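Local coordinates for protein tryptophane-5-halogenase (Microbispora sp. ATCC PTA-5024, PDB 5UAO) that probably chlorinates a tryptophan of the NAI-107 lanthipeptide at the 5-position of its indole, working as a flavin-dependent halogenase with bound FAD, at residues A91-H96 / A179-Y184; I105-G110 / P353-G358; L401-R406 / T467-Q472. All blocks are in the same frame, centred on the assembly; numbering follows the deposited sequence.

Overall arrangement
All three contacts belong to the tryptophan halogenase part of the chain. Contacts 1 and 2 cross along the chain: 91-96, 105-110, 179-184 and 353-358 follow in that order. Contact 3 comes after both. Contact 1 joins helices 90-97 and 178-191, and its centre is about 25 Å from that of contact 2. Contact 2 sets strand 104-108 against the FAD-lining loop 353-358. Contact 3 pairs helices 383-406 and 461-471, its centre about 10 Å from that of contact 2 and about 34 Å from that of contact 1. H404 of contact 3 is probably hydrogen-bonded to E355 and W109 of contact 2. That loop is thus tied, through H404, to a helical part of the fold.

Contact 1 of 3, residues A91-H96 / A179-Y184; sequences AEFYQH and ARLVRY
Y184 reaches across from helix 178-191 and gives its hydroxyl to E92. The bond from Y184 OH to E92 OE1 is short, 2.5 Å. It meets the carboxylate on its anti side, 26° out of plane. OE1 also pairs with R191, so a tyrosine hydroxyl and an arginine share one oxygen. This is the tight part. Y184 CG stands anti to the backbone N (chi1 -180°), which sends the ring towards helix 90-97, where H96 and F93 meet it. CE1 of Y184 lies over one face of the H96 imidazole, and CD1 is 3.6 Å from H96 CB. F93 turns its ring edge to Y184 CE2 and to L181 CD1. A phenylalanine in place of Y184 would probably leave E92 without its hydroxyl donor, with R191 as a remaining partner of OE1. The other side is looser and wetter. One water bridges H96 O and R180 O, and R180 CD passes 3.4 Å from H96 O. The guanidinium of R180 goes on to V97 O and E291. Around the pair, L181 leans on T39 of helix 39-51, while F93 meets Y174 of strand 173-175 and, edge-to-face, H83 of helix 76-85.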
loop_
_atom_site.group_PDB
_atom_site.type_symbol
_atom_site.label_atom_id
_atom_site.label_comp_id
_atom_site.label_asym_id
_atom_site.label_seq_id
_atom_site.Cartn_x
_atom_site.Cartn_y
_atom_site.Cartn_z
ATOM N N ALA A 91 31.535 -2.342 15.043
ATOM C CA ALA A 91 32.931 -1.967 15.199
ATOM C C ALA A 91 33.781 -2.762 14.204
ATOM O O ALA A 91 34.650 -2.223 13.501
ATOM C CB ALA A 91 33.394 -2.193 16.668
ATOM N N GLU A 92 33.501 -4.041 14.103
ATOM C CA GLU A 92 34.179 -4.900 13.144
ATOM C C GLU A 92 33.941 -4.496 11.688
ATOM O O GLU A 92 34.845 -4.522 10.865
ATOM C CB GLU A 92 33.717 -6.353 13.315
ATOM C CG GLU A 92 34.580 -7.366 12.561
ATOM C CD GLU A 92 34.146 -8.817 12.795
ATOM O OE1 GLU A 92 32.994 -9.189 12.429
ATOM O OE2 GLU A 92 34.991 -9.583 13.333
ATOM N N PHE A 93 32.713 -4.181 11.386
ATOM C CA PHE A 93 32.345 -3.667 10.041
ATOM C C PHE A 93 33.142 -2.413 9.725
ATOM O O PHE A 93 33.760 -2.281 8.624
ATOM C CB PHE A 93 30.852 -3.408 9.958
ATOM C CG PHE A 93 30.391 -2.893 8.626
ATOM C CD1 PHE A 93 30.186 -3.753 7.586
ATOM C CD2 PHE A 93 30.126 -1.530 8.445
ATOM C CE1 PHE A 93 29.737 -3.292 6.355
ATOM C CE2 PHE A 93 29.693 -1.078 7.224
ATOM C CZ PHE A 93 29.504 -1.964 6.187
ATOM N N TYR A 94 33.203 -1.504 10.681
ATOM C CA TYR A 94 33.939 -0.277 10.438
ATOM C C TYR A 94 35.432 -0.526 10.248
ATOM O O TYR A 94 36.131 0.109 9.421
ATOM C CB TYR A 94 33.716 0.773 11.531
ATOM C CG TYR A 94 32.536 1.698 11.284
ATOM C CD1 TYR A 94 31.254 1.218 11.219
ATOM C CD2 TYR A 94 32.705 3.060 11.196
ATOM C CE1 TYR A 94 30.186 2.044 11.025
ATOM C CE2 TYR A 94 31.626 3.909 11.019
ATOM C CZ TYR A 94 30.385 3.399 10.900
ATOM O OH TYR A 94 29.330 4.259 10.740
ATOM N N GLN A 95 35.921 -1.480 10.992
ATOM C CA GLN A 95 37.317 -1.799 10.927
ATOM C C GLN A 95 37.676 -2.445 9.577
ATOM O O GLN A 95 38.692 -2.152 9.004
ATOM C CB GLN A 95 37.641 -2.754 12.107
ATOM C CG GLN A 95 39.069 -3.230 12.182
ATOM C CD GLN A 95 40.026 -2.062 12.306
ATOM O OE1 GLN A 95 39.658 -0.988 12.819
ATOM N NE2 GLN A 95 41.256 -2.250 11.830
ATOM N N HIS A 96 36.866 -3.369 9.114
ATOM C CA HIS A 96 37.185 -4.118 7.918
ATOM C C HIS A 96 36.701 -3.428 6.671
ATOM O O HIS A 96 37.326 -3.547 5.620
ATOM C CB HIS A 96 36.538 -5.478 7.967
ATOM C CG HIS A 96 37.286 -6.472 8.778
ATOM N ND1 HIS A 96 37.424 -6.371 10.147
ATOM C CD2 HIS A 96 37.933 -7.597 8.414
ATOM C CE1 HIS A 96 38.132 -7.393 10.591
ATOM N NE2 HIS A 96 38.464 -8.145 9.560
ATOM N N ALA A 179 35.462 -4.023 -3.068
ATOM C CA ALA A 179 36.407 -5.092 -2.794
ATOM C C ALA A 179 36.511 -5.367 -1.270
ATOM O O ALA A 179 36.423 -6.535 -0.889
ATOM C CB ALA A 179 37.763 -4.844 -3.459
ATOM N N ARG A 180 36.540 -4.340 -0.411
ATOM C CA ARG A 180 36.598 -4.600 1.025
ATOM C C ARG A 180 35.329 -5.215 1.494
ATOM O O ARG A 180 35.379 -6.066 2.382
ATOM C CB ARG A 180 36.847 -3.365 1.917
ATOM C CG ARG A 180 38.280 -2.849 1.915
ATOM C CD ARG A 180 38.528 -1.800 2.972
ATOM N NE ARG A 180 37.926 -0.490 2.664
ATOM C CZ ARG A 180 38.496 0.484 1.927
ATOM N NH1 ARG A 180 39.674 0.318 1.346
ATOM N NH2 ARG A 180 37.884 1.639 1.750
ATOM N N LEU A 181 34.182 -4.780 0.965
ATOM C CA LEU A 181 32.910 -5.340 1.430
ATOM C C LEU A 181 32.781 -6.799 1.154
ATOM O O LEU A 181 32.348 -7.611 2.039
ATOM C CB LEU A 181 31.689 -4.611 0.841
ATOM C CG LEU A 181 30.324 -5.190 1.218
ATOM C CD1 LEU A 181 30.043 -5.064 2.708
ATOM C CD2 LEU A 181 29.227 -4.513 0.405
ATOM N N VAL A 182 33.040 -7.144 -0.103
ATOM C CA VAL A 182 33.022 -8.538 -0.493
ATOM C C VAL A 182 33.951 -9.445 0.313
ATOM O O VAL A 182 33.561 -10.565 0.633
ATOM C CB VAL A 182 33.173 -8.752 -2.023
ATOM C CG1 VAL A 182 33.150 -10.249 -2.315
ATOM C CG2 VAL A 182 31.966 -8.154 -2.734
ATOM N N ARG A 183 35.165 -8.976 0.578
ATOM C CA ARG A 183 36.146 -9.775 1.283
ATOM C C ARG A 183 35.596 -10.025 2.709
ATOM O O ARG A 183 35.665 -11.110 3.226
ATOM C CB ARG A 183 37.507 -9.063 1.309
ATOM C CG ARG A 183 38.556 -9.793 2.133
ATOM C CD ARG A 183 39.930 -9.206 1.903
ATOM N NE ARG A 183 40.825 -9.384 3.050
ATOM C CZ ARG A 183 41.563 -10.471 3.297
ATOM N NH1 ARG A 183 41.528 -11.533 2.484
ATOM N NH2 ARG A 183 42.346 -10.491 4.377
ATOM N N TYR A 184 35.052 -8.986 3.315
ATOM C CA TYR A 184 34.498 -9.111 4.640
ATOM C C TYR A 184 33.322 -10.036 4.733
ATOM O O TYR A 184 33.256 -10.899 5.604
ATOM C CB TYR A 184 34.047 -7.759 5.147
ATOM C CG TYR A 184 33.470 -7.858 6.527
ATOM C CD1 TYR A 184 34.274 -8.269 7.613
ATOM C CD2 TYR A 184 32.196 -7.452 6.792
ATOM C CE1 TYR A 184 33.760 -8.345 8.918
ATOM C CE2 TYR A 184 31.686 -7.503 8.094
ATOM C CZ TYR A 184 32.481 -7.928 9.159
ATOM O OH TYR A 184 31.976 -7.965 10.463
HETATM O O HOH W 1 37.454 -6.316 4.149
#

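Contact 2 of 3, residues I105-G110 / P353-G358. With FAD (flavin-adenine dinucleotide), chain E.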
loop_
_atom_site.group_PDB
_atom_site.type_symbol
_atom_site.label_atom_id
_atom_site.label_comp_id
_atom_site.label_asym_id
_atom_site.label_seq_id
_atom_site.Cartn_x
_atom_site.Cartn_y
_atom_site.Cartn_z
ATOM N N ILE A 105 21.949 12.559 -1.722
ATOM C CA ILE A 105 22.537 12.733 -3.021
ATOM C C ILE A 105 22.535 14.236 -3.374
ATOM O O ILE A 105 21.508 14.939 -3.242
ATOM C CB ILE A 105 21.753 11.984 -4.112
ATOM C CG1 ILE A 105 21.721 10.486 -3.841
ATOM C CG2 ILE A 105 22.324 12.329 -5.463
ATOM C CD1 ILE A 105 20.817 9.646 -4.715
ATOM N N ARG A 106 23.707 14.706 -3.777
ATOM C CA ARG A 106 23.829 15.985 -4.421
ATOM C C ARG A 106 23.673 15.893 -5.918
ATOM O O ARG A 106 24.573 15.389 -6.640
ATOM C CB ARG A 106 25.185 16.579 -4.119
ATOM C CG ARG A 106 25.350 17.999 -4.591
ATOM C CD ARG A 106 26.702 18.642 -4.250
ATOM N NE ARG A 106 26.619 19.926 -4.932
ATOM C CZ ARG A 106 27.060 20.177 -6.167
ATOM N NH1 ARG A 106 27.789 19.300 -6.859
ATOM N NH2 ARG A 106 26.803 21.356 -6.691
ATOM N N PHE A 107 22.674 16.595 -6.406
ATOM C CA PHE A 107 22.299 16.542 -7.812
ATOM C C PHE A 107 22.775 17.789 -8.584
ATOM O O PHE A 107 22.197 18.878 -8.411
ATOM C CB PHE A 107 20.774 16.436 -7.910
ATOM C CG PHE A 107 20.221 15.055 -7.769
ATOM C CD1 PHE A 107 20.325 14.160 -8.817
ATOM C CD2 PHE A 107 19.574 14.643 -6.595
ATOM C CE1 PHE A 107 19.852 12.869 -8.716
ATOM C CE2 PHE A 107 19.074 13.367 -6.499
ATOM C CZ PHE A 107 19.231 12.463 -7.546
ATOM N N GLU A 108 23.830 17.645 -9.406
ATOM C CA GLU A 108 24.224 18.720 -10.327
ATOM C C GLU A 108 23.418 18.432 -11.609
ATOM O O GLU A 108 23.826 17.712 -12.516
ATOM C CB GLU A 108 25.698 18.796 -10.684
ATOM C CG GLU A 108 26.642 18.632 -9.559
ATOM C CD GLU A 108 28.055 18.926 -10.079
ATOM O OE1 GLU A 108 28.956 18.015 -9.993
ATOM O OE2 GLU A 108 28.207 20.027 -10.710
ATOM N N TRP A 109 22.235 18.991 -11.611
ATOM C CA TRP A 109 21.149 18.456 -12.371
ATOM C C TRP A 109 20.061 19.515 -12.495
ATOM O O TRP A 109 19.790 20.239 -11.540
ATOM C CB TRP A 109 20.576 17.279 -11.562
ATOM C CG TRP A 109 19.834 16.197 -12.333
ATOM C CD1 TRP A 109 18.498 16.182 -12.700
ATOM C CD2 TRP A 109 20.363 14.911 -12.734
ATOM N NE1 TRP A 109 18.202 14.985 -13.347
ATOM C CE2 TRP A 109 19.325 14.200 -13.381
ATOM C CE3 TRP A 109 21.616 14.327 -12.662
ATOM C CZ2 TRP A 109 19.520 12.938 -13.901
ATOM C CZ3 TRP A 109 21.799 13.058 -13.150
ATOM C CH2 TRP A 109 20.780 12.375 -13.787
ATOM N N GLY A 110 19.362 19.517 -13.632
ATOM C CA GLY A 110 18.376 20.519 -13.885
ATOM C C GLY A 110 18.971 21.887 -14.191
ATOM O O GLY A 110 20.209 22.035 -14.374
ATOM N N PRO A 353 22.389 3.103 -11.237
ATOM C CA PRO A 353 22.489 3.421 -9.835
ATOM C C PRO A 353 22.197 4.845 -9.492
ATOM O O PRO A 353 22.688 5.355 -8.473
ATOM C CB PRO A 353 23.945 3.067 -9.521
ATOM C CG PRO A 353 24.621 3.450 -10.816
ATOM C CD PRO A 353 23.720 2.861 -11.829
ATOM N N LEU A 354 21.312 5.510 -10.217
ATOM C CA LEU A 354 21.012 6.924 -9.877
ATOM C C LEU A 354 20.397 7.187 -8.444
ATOM O O LEU A 354 20.478 8.282 -7.818
ATOM C CB LEU A 354 20.153 7.464 -11.015
ATOM C CG LEU A 354 19.965 8.945 -11.241
ATOM C CD1 LEU A 354 21.250 9.733 -11.284
ATOM C CD2 LEU A 354 19.234 9.061 -12.578
ATOM N N GLU A 355 19.719 6.211 -7.917
ATOM C CA GLU A 355 19.148 6.325 -6.527
ATOM C C GLU A 355 19.640 5.247 -5.551
ATOM O O GLU A 355 19.015 5.004 -4.498
ATOM C CB GLU A 355 17.623 6.319 -6.624
ATOM C CG GLU A 355 17.070 7.613 -7.196
ATOM C CD GLU A 355 17.047 8.754 -6.194
ATOM O OE1 GLU A 355 17.396 8.510 -5.005
ATOM O OE2 GLU A 355 16.778 9.909 -6.610
ATOM N N SER A 356 20.732 4.576 -5.943
ATOM C CA SER A 356 21.252 3.323 -5.316
ATOM C C SER A 356 20.248 2.388 -4.697
ATOM O O SER A 356 20.187 2.170 -3.499
ATOM C CB SER A 356 22.341 3.607 -4.298
ATOM O OG SER A 356 22.057 4.745 -3.619
ATOM N N SER A 357 19.404 1.880 -5.543
ATOM C CA SER A 357 18.427 0.922 -5.145
ATOM C C SER A 357 18.934 -0.525 -5.244
ATOM O O SER A 357 18.238 -1.409 -4.835
ATOM C CB SER A 357 17.243 1.055 -6.095
ATOM O OG SER A 357 17.721 1.154 -7.404
ATOM N N GLY A 358 20.107 -0.792 -5.827
ATOM C CA GLY A 358 20.555 -2.182 -6.065
ATOM C C GLY A 358 20.589 -3.055 -4.815
ATOM O O GLY A 358 19.920 -4.103 -4.764
HETATM P PA FAD E . 27.704 -10.185 -9.815
HETATM O O1A FAD E . 28.477 -9.220 -8.915
HETATM O O2A FAD E . 27.700 -10.060 -11.351
HETATM O O5B FAD E . 28.036 -11.700 -9.391
HETATM C C5B FAD E . 27.746 -12.849 -10.162
HETATM C C4B FAD E . 28.425 -14.027 -9.488
HETATM O O4B FAD E . 27.864 -15.125 -10.213
HETATM C C3B FAD E . 29.958 -14.143 -9.602
HETATM O O3B FAD E . 30.607 -14.626 -8.320
HETATM C C2B FAD E . 30.157 -15.176 -10.716
HETATM O O2B FAD E . 31.426 -15.946 -10.655
HETATM C C1B FAD E . 28.919 -16.048 -10.502
HETATM N N9A FAD E . 28.615 -16.862 -11.703
HETATM C C8A FAD E . 28.123 -16.409 -12.895
HETATM N N7A FAD E . 27.957 -17.463 -13.742
HETATM C C5A FAD E . 28.371 -18.573 -13.082
HETATM C C6A FAD E . 28.512 -19.979 -13.438
HETATM N N6A FAD E . 28.141 -20.404 -14.682
HETATM N N1A FAD E . 28.952 -20.804 -12.498
HETATM C C2A FAD E . 29.292 -20.401 -11.258
HETATM N N3A FAD E . 29.209 -19.123 -10.886
HETATM C C4A FAD E . 28.766 -18.194 -11.754
HETATM N N1 FAD E . 23.940 -1.076 -6.292
HETATM C C2 FAD E . 23.886 -0.274 -5.176
HETATM O O2 FAD E . 23.244 -0.648 -4.142
HETATM N N3 FAD E . 24.525 0.926 -5.136
HETATM C C4 FAD E . 25.248 1.414 -6.165
HETATM O O4 FAD E . 25.791 2.555 -6.033
HETATM C C4X FAD E . 25.343 0.573 -7.405
HETATM N N5 FAD E . 25.987 0.979 -8.535
HETATM C C5X FAD E . 26.059 0.209 -9.647
HETATM C C6 FAD E . 26.733 0.686 -10.763
HETATM C C7 FAD E . 26.801 -0.054 -11.930
HETATM C C7M FAD E . 27.543 0.416 -13.147
HETATM C C8 FAD E . 26.203 -1.386 -11.978
HETATM C C8M FAD E . 26.297 -2.189 -13.259
HETATM C C9 FAD E . 25.521 -1.860 -10.871
HETATM C C9A FAD E . 25.388 -1.125 -9.691
HETATM N N10 FAD E . 24.662 -1.606 -8.545
HETATM C C10 FAD E . 24.628 -0.740 -7.406
HETATM C "C1'" FAD E . 24.028 -2.951 -8.395
HETATM C "C2'" FAD E . 25.082 -3.739 -7.479
HETATM O "O2'" FAD E . 26.293 -3.544 -8.198
HETATM C "C3'" FAD E . 25.371 -5.269 -7.267
HETATM O "O3'" FAD E . 26.649 -5.739 -6.695
HETATM C "C4'" FAD E . 25.723 -5.860 -8.600
HETATM O "O4'" FAD E . 25.536 -4.887 -9.672
HETATM C "C5'" FAD E . 24.985 -7.198 -8.653
HETATM O "O5'" FAD E . 25.574 -8.116 -7.779
HETATM P P FAD E . 25.332 -9.674 -8.216
HETATM O O1P FAD E . 23.928 -9.878 -8.594
HETATM O O2P FAD E . 25.859 -10.412 -6.991
HETATM O O3P FAD E . 26.096 -10.042 -9.543
#
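I105 points into the 353-358 loop and forks at CB. I105 CG2 lies 3.5 Å above one face of the F107 ring, towards its rim. CG1 continues the other branch, and with chi2 at 171° it carries CD1 straight out to the loop. I105 CD1 ends 3.4 Å from L354 O and 3.6 Å from E355 OE1. The E355 side chain crosses F107 at about a right angle, its carboxylate plane turned 45° from the ring. E355 OE2 sits at the ring edge, 3.7 Å from F107 CZ, and is hydrogen-bonded to H404 NE2. I105 and F107 belong to strand 104-108 of a mixed sheet, next to strands 116-119 and 274-279. The loop forms part of the FAD pocket and leads into helix 358-372. P353 packs on the flavin, its CG 3.5 Å from FAD C6. S356 CB is 3.6 Å from FAD N3. G358 lies so near that a CB there would collide with FAD N1. Just past the strand's end, W109 meets L354 from the opposite direction. Both leucine methyls meet the indole's outer end, L354 CD1 being 3.7 Å from W109 CH2. W109 NE1 is hydrogen-bonded to H404 O.

Contact 3 of 3, residues L401-R406 / T467-Q472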
loop_
_atom_site.group_PDB
_atom_site.type_symbol
_atom_site.label_atom_id
_atom_site.label_comp_id
_atom_site.label_asym_id
_atom_site.label_seq_id
_atom_site.Cartn_x
_atom_site.Cartn_y
_atom_site.Cartn_z
ATOM N N LEU A 401 12.873 6.757 -11.471
ATOM C CA LEU A 401 14.041 7.102 -12.228
ATOM C C LEU A 401 13.664 7.812 -13.526
ATOM O O LEU A 401 14.427 8.684 -13.986
ATOM C CB LEU A 401 14.917 5.902 -12.574
ATOM C CG LEU A 401 15.563 5.232 -11.338
ATOM C CD1 LEU A 401 16.402 4.031 -11.768
ATOM C CD2 LEU A 401 16.476 6.219 -10.683
ATOM N N SER A 402 12.556 7.394 -14.146
ATOM C CA SER A 402 12.142 8.005 -15.436
ATOM C C SER A 402 12.029 9.556 -15.328
ATOM O O SER A 402 12.377 10.269 -16.254
ATOM C CB SER A 402 10.804 7.386 -15.934
ATOM O OG SER A 402 9.577 7.927 -15.379
ATOM N N ILE A 403 11.546 10.064 -14.202
ATOM C CA ILE A 403 11.388 11.511 -14.050
ATOM C C ILE A 403 12.706 12.212 -13.782
ATOM O O ILE A 403 12.724 13.435 -13.852
ATOM C CB ILE A 403 10.292 11.898 -13.028
ATOM C CG1 ILE A 403 10.677 11.492 -11.609
ATOM C CG2 ILE A 403 9.014 11.243 -13.399
ATOM C CD1 ILE A 403 10.445 12.544 -10.611
ATOM N N HIS A 404 13.792 11.482 -13.431
ATOM C CA HIS A 404 15.130 12.109 -13.339
ATOM C C HIS A 404 15.620 12.477 -14.749
ATOM O O HIS A 404 16.413 13.409 -14.939
ATOM C CB HIS A 404 16.173 11.193 -12.744
ATOM C CG HIS A 404 15.928 10.784 -11.318
ATOM N ND1 HIS A 404 14.768 10.201 -10.881
ATOM C CD2 HIS A 404 16.735 10.837 -10.239
ATOM C CE1 HIS A 404 14.865 9.903 -9.591
ATOM N NE2 HIS A 404 16.065 10.251 -9.188
ATOM N N TYR A 405 15.169 11.718 -15.759
ATOM C CA TYR A 405 15.583 11.924 -17.130
ATOM C C TYR A 405 14.723 12.870 -17.928
ATOM O O TYR A 405 15.252 13.770 -18.592
ATOM C CB TYR A 405 15.708 10.582 -17.896
ATOM C CG TYR A 405 17.050 9.901 -17.666
ATOM C CD1 TYR A 405 18.177 10.298 -18.369
ATOM C CD2 TYR A 405 17.192 8.913 -16.676
ATOM C CE1 TYR A 405 19.377 9.711 -18.141
ATOM C CE2 TYR A 405 18.379 8.306 -16.451
ATOM C CZ TYR A 405 19.465 8.728 -17.184
ATOM O OH TYR A 405 20.629 8.177 -16.970
ATOM N N ARG A 406 13.399 12.727 -17.820
ATOM C CA ARG A 406 12.448 13.495 -18.625
ATOM C C ARG A 406 12.576 14.997 -18.373
ATOM O O ARG A 406 12.279 15.795 -19.275
ATOM C CB ARG A 406 11.034 13.069 -18.231
ATOM C CG ARG A 406 9.911 13.730 -19.007
ATOM C CD ARG A 406 9.833 13.114 -20.368
ATOM N NE ARG A 406 9.045 13.912 -21.278
ATOM C CZ ARG A 406 8.262 13.402 -22.239
ATOM N NH1 ARG A 406 8.120 12.094 -22.401
ATOM N NH2 ARG A 406 7.587 14.204 -23.029
ATOM N N THR A 467 11.034 16.081 -4.361
ATOM C CA THR A 467 12.332 16.743 -4.355
ATOM C C THR A 467 12.890 16.790 -5.760
ATOM O O THR A 467 13.389 17.819 -6.178
ATOM C CB THR A 467 13.317 16.074 -3.375
ATOM O OG1 THR A 467 12.751 16.088 -2.074
ATOM C CG2 THR A 467 14.669 16.745 -3.363
ATOM N N LEU A 468 12.764 15.692 -6.496
ATOM C CA LEU A 468 13.268 15.596 -7.841
ATOM C C LEU A 468 12.523 16.534 -8.755
ATOM O O LEU A 468 13.137 17.202 -9.565
ATOM C CB LEU A 468 13.201 14.147 -8.422
ATOM C CG LEU A 468 14.520 13.429 -8.235
ATOM C CD1 LEU A 468 15.689 14.038 -9.048
ATOM C CD2 LEU A 468 14.904 13.400 -6.777
ATOM N N LEU A 469 11.212 16.641 -8.583
ATOM C CA LEU A 469 10.423 17.451 -9.512
ATOM C C LEU A 469 10.625 18.998 -9.229
ATOM O O LEU A 469 10.880 19.791 -10.120
ATOM C CB LEU A 469 8.960 17.027 -9.405
ATOM C CG LEU A 469 8.577 15.668 -9.997
ATOM C CD1 LEU A 469 7.071 15.466 -9.718
ATOM C CD2 LEU A 469 8.760 15.722 -11.472
ATOM N N LEU A 470 10.664 19.365 -7.969
ATOM C CA LEU A 470 10.873 20.776 -7.605
ATOM C C LEU A 470 12.334 21.155 -7.829
ATOM O O LEU A 470 12.666 22.282 -8.248
ATOM C CB LEU A 470 10.479 20.979 -6.120
ATOM C CG LEU A 470 8.988 20.860 -5.809
ATOM C CD1 LEU A 470 8.904 20.688 -4.331
ATOM C CD2 LEU A 470 8.203 22.063 -6.290
ATOM N N GLY A 471 13.234 20.213 -7.570
ATOM C CA GLY A 471 14.671 20.475 -7.878
ATOM C C GLY A 471 14.928 20.793 -9.310
ATOM O O GLY A 471 15.793 21.619 -9.659
ATOM N N GLN A 472 14.206 20.105 -10.166
ATOM C CA GLN A 472 14.300 20.277 -11.615
ATOM C C GLN A 472 13.347 21.345 -12.200
ATOM O O GLN A 472 13.271 21.488 -13.440
ATOM C CB GLN A 472 14.039 18.910 -12.294
ATOM C CG GLN A 472 15.172 17.917 -12.185
ATOM C CD GLN A 472 14.764 16.564 -12.784
ATOM O OE1 GLN A 472 13.844 15.868 -12.307
ATOM N NE2 GLN A 472 15.394 16.222 -13.820
#
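H404 lies with one face of its imidazole against L468. The leucine comes over the ring obliquely, and L468 CG stands 3.8 Å from the centroid of the H404 ring, 18° off the normal. This is a CH-pi contact. L468 CD1 continues over the same ring to 3.6 Å from H404 CD2. The opposite face takes L401 CD2, from the preceding turn of H404's own helix. The ring is held at two nitrogens as well: ND1 is hydrogen-bonded to F400 O, and the E355 carboxylate holds the other. Together these bonds probably fix its rotation. I403 is turned differently. Its CG1 sits between the backbone N and the carbonyl carbon (chi1 67°), and CD1 is directed at helix 461-471. There I403 crosses L469 at about a right angle. I403 CD1 touches L469 CG at 3.7 Å and L468 CB at 3.9 Å. This is parallel helix-helix packing, which joins helix 383-406 to helix 461-471 beside strand 116-119. Over these short segments the axes run 5° apart in direction and approach to 9.9 Å. Around the pair, L469 packs on L432 and F435 of helix 429-437, and L468 on F116 of strand 116-119. Q472, just past the end of helix 461-471, extends its chain back to 401-406. Q472 CD comes 3.9 Å from I403 O, and its side chain also touches W109.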